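Local coordinates for protein O-methyltransferase (Saccharopolyspora spinosa, PDB 4CE0) that probably transfers a methyl group from S-adenosyl-L-methionine to the 4'-hydroxyl of the rhamnose of a spinosyn precursor, with a magnesium ion bound at its active site, at residues 13-17 with 56-61; 73-77 with 204-208. All blocks are in the same frame, centred on the assembly; numbering follows the deposited sequence.

Contact 1. Residues 13-17 with 56-61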
ATOM      1  N   LYS A  13       4.603  -0.130   4.913  1.00 23.34           N
ATOM      2  CA  LYS A  13       5.350   0.936   5.614  1.00 19.34           C
ATOM      3  C   LYS A  13       5.259   2.253   4.866  1.00 24.69           C
ATOM      4  O   LYS A  13       5.071   3.300   5.477  1.00 21.36           O
ATOM      5  CB  LYS A  13       6.814   0.515   5.846  1.00 20.48           C
ATOM      6  CG  LYS A  13       6.907  -0.634   6.874  1.00 15.34           C
ATOM      7  CD  LYS A  13       8.314  -1.062   7.172  1.00 18.68           C
ATOM      8  CE  LYS A  13       8.945  -1.730   5.987  1.00 24.82           C
ATOM      9  NZ  LYS A  13      10.142  -2.503   6.416  1.00 30.70           N
ATOM     10  N   LYS A  14       5.397   2.200   3.544  1.00 17.82           N
ATOM     11  CA  LYS A  14       5.255   3.387   2.717  1.00 25.38           C
ATOM     12  C   LYS A  14       3.845   3.942   2.835  1.00 24.12           C
ATOM     13  O   LYS A  14       3.638   5.153   2.933  1.00 23.11           O
ATOM     14  CB  LYS A  14       5.528   3.043   1.249  1.00 23.02           C
ATOM     15  CG  LYS A  14       6.989   2.783   0.882  1.00 22.32           C
ATOM     16  CD  LYS A  14       7.011   2.278  -0.582  1.00 27.72           C
ATOM     17  CE  LYS A  14       8.410   2.090  -1.170  1.00 33.84           C
ATOM     18  NZ  LYS A  14       9.095   0.893  -0.607  1.00 38.26           N
ATOM     19  N   VAL A  15       2.860   3.048   2.803  1.00 16.23           N
ATOM     20  CA  VAL A  15       1.469   3.485   2.900  1.00 23.05           C
ATOM     21  C   VAL A  15       1.116   4.099   4.272  1.00 21.97           C
ATOM     22  O   VAL A  15       0.512   5.155   4.336  1.00 22.28           O
ATOM     23  CB  VAL A  15       0.511   2.327   2.587  1.00 22.43           C
ATOM     24  CG1 VAL A  15      -0.923   2.821   2.588  1.00 25.71           C
ATOM     25  CG2 VAL A  15       0.907   1.701   1.234  1.00 29.42           C
ATOM     26  N   LEU A  16       1.476   3.427   5.358  1.00 18.28           N
ATOM     27  CA  LEU A  16       1.112   3.892   6.695  1.00 22.07           C
ATOM     28  C   LEU A  16       1.729   5.256   7.045  1.00 14.48           C
ATOM     29  O   LEU A  16       1.156   6.023   7.803  1.00 19.95           O
ATOM     30  CB  LEU A  16       1.569   2.862   7.732  1.00 14.24           C
ATOM     31  CG  LEU A  16       0.801   1.563   7.740  1.00 19.08           C
ATOM     32  CD1 LEU A  16       1.576   0.464   8.520  1.00 18.98           C
ATOM     33  CD2 LEU A  16      -0.548   1.798   8.337  1.00 16.77           C
ATOM     34  N   THR A  17       2.918   5.527   6.516  1.00 18.36           N
ATOM     35  CA  THR A  17       3.567   6.831   6.659  1.00 20.51           C
ATOM     36  C   THR A  17       3.143   7.836   5.570  1.00 26.15           C
ATOM     37  O   THR A  17       3.604   8.972   5.554  1.00 17.13           O
ATOM     38  CB  THR A  17       5.071   6.683   6.526  1.00 17.87           C
ATOM     39  OG1 THR A  17       5.326   5.940   5.340  1.00 23.57           O
ATOM     40  CG2 THR A  17       5.678   5.935   7.741  1.00 14.60           C
ATOM     41  N   GLY A  56       7.275   7.159  11.443  1.00 19.57           N
ATOM     42  CA  GLY A  56       8.249   7.142  10.373  1.00 18.04           C
ATOM     43  C   GLY A  56       8.726   5.740  10.026  1.00 25.80           C
ATOM     44  O   GLY A  56       8.433   4.788  10.757  1.00 18.78           O
ATOM     45  N   LEU A  57       9.491   5.636   8.931  1.00 24.53           N
ATOM     46  CA  LEU A  57       9.899   4.362   8.371  1.00 22.60           C
ATOM     47  C   LEU A  57      10.948   3.640   9.212  1.00 29.50           C
ATOM     48  O   LEU A  57      10.980   2.408   9.254  1.00 24.11           O
ATOM     49  CB  LEU A  57      10.456   4.566   6.955  1.00 28.94           C
ATOM     50  CG  LEU A  57       9.559   5.017   5.788  1.00 32.74           C
ATOM     51  CD1 LEU A  57      10.387   5.132   4.470  1.00 30.59           C
ATOM     52  CD2 LEU A  57       8.366   4.091   5.573  1.00 28.60           C
ATOM     53  N   GLU A  58      11.854   4.397   9.823  1.00 27.56           N
ATOM     54  CA  GLU A  58      12.939   3.814  10.620  1.00 25.92           C
ATOM     55  C   GLU A  58      12.367   3.106  11.845  1.00 23.32           C
ATOM     56  O   GLU A  58      12.781   1.995  12.219  1.00 20.01           O
ATOM     57  CB  GLU A  58      13.938   4.888  11.069  1.00 19.85           C
ATOM     58  CG  GLU A  58      15.177   4.927  10.214  1.00 29.92           C
ATOM     59  CD  GLU A  58      16.036   6.177  10.437  1.00 49.24           C
ATOM     60  OE1 GLU A  58      15.495   7.242  10.832  1.00 54.59           O
ATOM     61  OE2 GLU A  58      17.259   6.093  10.194  1.00 62.10           O
ATOM     62  N   ARG A  59      11.398   3.735  12.473  1.00 17.19           N
ATOM     63  CA  ARG A  59      10.796   3.086  13.646  1.00 24.55           C
ATOM     64  C   ARG A  59       9.828   1.937  13.259  1.00 18.45           C
ATOM     65  O   ARG A  59       9.662   0.971  13.994  1.00 15.35           O
ATOM     66  CB  ARG A  59      10.194   4.136  14.570  1.00 20.12           C
ATOM     67  CG  ARG A  59      11.254   5.181  14.990  1.00 22.69           C
ATOM     68  CD  ARG A  59      11.059   5.706  16.386  1.00 21.71           C
ATOM     69  NE  ARG A  59       9.868   6.537  16.553  1.00 24.77           N
ATOM     70  CZ  ARG A  59       9.800   7.825  16.239  1.00 22.64           C
ATOM     71  NH1 ARG A  59      10.836   8.449  15.686  1.00 31.30           N
ATOM     72  NH2 ARG A  59       8.695   8.492  16.473  1.00 24.55           N
ATOM     73  N   LEU A  60       9.222   2.016  12.085  1.00 15.16           N
ATOM     74  CA  LEU A  60       8.393   0.907  11.613  1.00 15.18           C
ATOM     75  C   LEU A  60       9.316  -0.265  11.270  1.00 11.76           C
ATOM     76  O   LEU A  60       8.943  -1.432  11.475  1.00 20.57           O
ATOM     77  CB  LEU A  60       7.563   1.313  10.391  1.00 16.81           C
ATOM     78  CG  LEU A  60       6.231   2.016  10.602  1.00 18.01           C
ATOM     79  CD1 LEU A  60       5.740   2.476   9.253  1.00 19.16           C
ATOM     80  CD2 LEU A  60       5.198   1.124  11.291  1.00 15.19           C
ATOM     81  N   ASP A  61      10.536   0.027  10.789  1.00 17.52           N
ATOM     82  CA  ASP A  61      11.492  -1.049  10.494  1.00 14.50           C
ATOM     83  C   ASP A  61      11.924  -1.711  11.794  1.00 17.02           C
ATOM     84  O   ASP A  61      12.151  -2.926  11.874  1.00 19.65           O
ATOM     85  CB  ASP A  61      12.757  -0.553   9.787  1.00 16.35           C
ATOM     86  CG  ASP A  61      12.508  -0.074   8.358  1.00 27.93           C
ATOM     87  OD1 ASP A  61      11.450  -0.364   7.765  1.00 30.86           O
ATOM     88  OD2 ASP A  61      13.409   0.606   7.817  1.00 30.86           O
TER

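Contact 2. Residues 73-77 with 204-208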
ATOM      1  N   ASP A  73      11.970 -16.764  16.937  1.00 34.83           N
ATOM      2  CA  ASP A  73      12.518 -17.319  18.181  1.00 32.19           C
ATOM      3  C   ASP A  73      11.510 -18.149  18.984  1.00 43.27           C
ATOM      4  O   ASP A  73      11.903 -18.908  19.874  1.00 54.91           O
ATOM      5  CB  ASP A  73      13.033 -16.191  19.079  1.00 29.88           C
ATOM      6  CG  ASP A  73      14.265 -15.517  18.527  1.00 38.56           C
ATOM      7  OD1 ASP A  73      14.612 -15.745  17.348  1.00 48.48           O
ATOM      8  OD2 ASP A  73      14.891 -14.754  19.284  1.00 40.43           O
ATOM      9  N   GLY A  74      10.217 -18.006  18.697  1.00 35.30           N
ATOM     10  CA  GLY A  74       9.200 -18.673  19.492  1.00 41.62           C
ATOM     11  C   GLY A  74       8.819 -17.970  20.790  1.00 36.85           C
ATOM     12  O   GLY A  74       8.245 -18.589  21.693  1.00 36.27           O
ATOM     13  N   VAL A  75       9.086 -16.672  20.889  1.00 29.12           N
ATOM     14  CA  VAL A  75       8.687 -15.932  22.094  1.00 23.75           C
ATOM     15  C   VAL A  75       7.169 -15.927  22.195  1.00 32.73           C
ATOM     16  O   VAL A  75       6.498 -15.453  21.296  1.00 31.19           O
ATOM     17  CB  VAL A  75       9.186 -14.483  22.065  1.00 22.55           C
ATOM     18  CG1 VAL A  75       8.862 -13.767  23.376  1.00 27.43           C
ATOM     19  CG2 VAL A  75      10.669 -14.457  21.774  1.00 21.93           C
ATOM     20  N   PRO A  76       6.615 -16.465  23.289  1.00 33.79           N
ATOM     21  CA  PRO A  76       5.154 -16.432  23.316  1.00 32.59           C
ATOM     22  C   PRO A  76       4.581 -15.077  23.725  1.00 31.20           C
ATOM     23  O   PRO A  76       5.201 -14.274  24.440  1.00 26.87           O
ATOM     24  CB  PRO A  76       4.806 -17.524  24.339  1.00 38.31           C
ATOM     25  CG  PRO A  76       5.964 -17.600  25.235  1.00 36.89           C
ATOM     26  CD  PRO A  76       7.187 -17.188  24.440  1.00 31.55           C
ATOM     27  N   GLY A  77       3.370 -14.817  23.247  1.00 31.13           N
ATOM     28  CA  GLY A  77       2.585 -13.712  23.767  1.00 25.78           C
ATOM     29  C   GLY A  77       2.005 -12.818  22.705  1.00 28.71           C
ATOM     30  O   GLY A  77       2.264 -13.004  21.525  1.00 25.57           O
ATOM     31  N   SER A 204       7.095 -11.632  28.190  1.00 29.58           N
ATOM     32  CA  SER A 204       7.871 -12.871  28.198  1.00 40.49           C
ATOM     33  C   SER A 204       9.373 -12.603  28.127  1.00 42.72           C
ATOM     34  O   SER A 204       9.808 -11.552  27.624  1.00 40.28           O
ATOM     35  CB  SER A 204       7.467 -13.774  27.022  1.00 34.30           C
ATOM     36  OG  SER A 204       6.057 -13.998  26.984  1.00 33.88           O
ATOM     37  N   PRO A 205      10.176 -13.555  28.640  1.00 41.72           N
ATOM     38  CA  PRO A 205      11.609 -13.476  28.365  1.00 43.83           C
ATOM     39  C   PRO A 205      11.889 -13.618  26.877  1.00 30.51           C
ATOM     40  O   PRO A 205      11.246 -14.400  26.167  1.00 31.34           O
ATOM     41  CB  PRO A 205      12.201 -14.654  29.168  1.00 58.57           C
ATOM     42  CG  PRO A 205      11.064 -15.566  29.423  1.00 53.82           C
ATOM     43  CD  PRO A 205       9.851 -14.685  29.530  1.00 47.89           C
ATOM     44  N   GLY A 206      12.829 -12.823  26.405  1.00 27.69           N
ATOM     45  CA  GLY A 206      13.128 -12.733  24.990  1.00 29.38           C
ATOM     46  C   GLY A 206      12.175 -11.798  24.259  1.00 29.79           C
ATOM     47  O   GLY A 206      12.259 -11.693  23.038  1.00 27.52           O
ATOM     48  N   GLY A 207      11.253 -11.169  24.995  1.00 30.13           N
ATOM     49  CA  GLY A 207      10.293 -10.215  24.435  1.00 24.39           C
ATOM     50  C   GLY A 207      10.920  -8.830  24.378  1.00 28.04           C
ATOM     51  O   GLY A 207      11.969  -8.606  24.985  1.00 25.77           O
ATOM     52  N   PHE A 208      10.269  -7.902  23.686  1.00 24.25           N
ATOM     53  CA  PHE A 208      10.827  -6.571  23.461  1.00 20.11           C
ATOM     54  C   PHE A 208      10.004  -5.485  24.112  1.00 24.08           C
ATOM     55  O   PHE A 208       8.751  -5.472  24.042  1.00 20.30           O
ATOM     56  CB  PHE A 208      10.889  -6.266  21.959  1.00 25.11           C
ATOM     57  CG  PHE A 208      11.935  -7.041  21.216  1.00 28.75           C
ATOM     58  CD1 PHE A 208      11.635  -8.281  20.666  1.00 24.22           C
ATOM     59  CD2 PHE A 208      13.224  -6.512  21.040  1.00 25.37           C
ATOM     60  CE1 PHE A 208      12.597  -9.005  19.985  1.00 24.47           C
ATOM     61  CE2 PHE A 208      14.184  -7.224  20.354  1.00 27.46           C
ATOM     62  CZ  PHE A 208      13.877  -8.473  19.817  1.00 26.07           C
TER

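Contact 1. Residues 13-17 with 56-61
The methylenes of K13 run antiparallel to the side chain of L60, CG of K13 lying 4.1 Å from CB of L60. The lysine chain bends at its third torsion (chi3 -68°), which carries the amino group past L60 to D61, whose carboxylate lies across the end of the lysine chain. There NZ of K13 donates to OD1 of D61 over 2.8 Å, a salt bridge that meets the carboxylate from above, 37° out of its plane. Q64, one turn further along the same helix, accepts a second hydrogen bond from this ammonium group, so two acceptors of helix 56-73 grip it. The arrangement joins the last turn of helix 6-16 to the first turns of helix 56-73, the helix that leads into the first strand of the Rossmann-like methyltransferase core. T17, just past the end of the N-terminal helix, turns its methyl toward L60: CG2 of T17 lies 3.8 Å from CD1 of L60 and also touches the backbone of G56. Its OG1 turns back, with chi1 at 50°, toward the carbonyls of K13 and K14, 2.7 Å from O of K13. L57 comes across T17 and lays CD2 against this polar corner, 3.4 Å from O of K13 and 3.6 Å from OG1 of T17. F92 of helix 88-100 packs against K13, L16 and L60. About 7 Å separates the side chain of L60 from the bound S-adenosyl-L-homocysteine, and the two do not touch.

Contact 2. Residues 73-77 with 204-208
V75 directs both branches at the turn 204-207, but each meets a different piece of it. CG1 of V75, opposite its own backbone N at chi1 -175°, sits 3.7 Å from O of P205 and 3.9 Å from CB of S204. CG2 of V75 lies 3.4 Å from O of G206, so the methyls rest largely on peptide groups, G206 and G207 having no side chains to intervene. One residue on, P76 supplies the polar link: OG of S204 donates to O of P76 over 2.7 Å, at a C=O...O angle of 140° and from 37° above the carbonyl plane, with O of L179 as a weak second partner. The pyrrolidine ring of P76 flanks the hydroxyl, CG of P76 standing 4.0 Å from OG of S204. Behind this first shell, the turn is closed by the bond from N of G207 to O of S204, 3.0 Å long, and G206 takes the positive phi of its third position. R247 of strand 244-247 reaches both sides, bonding to O of G206 and forming a salt bridge with D73. R105 donates to the carbonyls of V75 and G77 in 73-77, while V70 of helix 56-73 packs against V75. G74, the first residue to leave the helical backbone angles, has positive phi and turns the chain toward strand 78-82. A type II beta turn with proline and glycine at its middle positions thus meets a helix-to-strand loop where the chain enters strands 78-82 and 207-211, at the end of the parallel strands away from the cofactor, in the Rossmann-like sheet.

Overall arrangement
Helix 56-73 connects the two contacts: contact 1 uses its first turns and contact 2 the loop that follows it, their centres 23 Å apart without touching. Both are partly buried; contact 1 lies nearer the chain centre (about 13 Å, against about 16 Å for contact 2, measured to the contact centres). Contact 1 joins two helices through a salt bridge and leucine packing, of which L60 is buried and L57 exposed, and it lies near the cofactor and metal sites and beside the second subunit. Contact 2 joins loop to turn at the other end of the sheet, away from those sites; its chemistry is valine methyls on peptide groups and one uncharged hydroxyl-to-carbonyl bond.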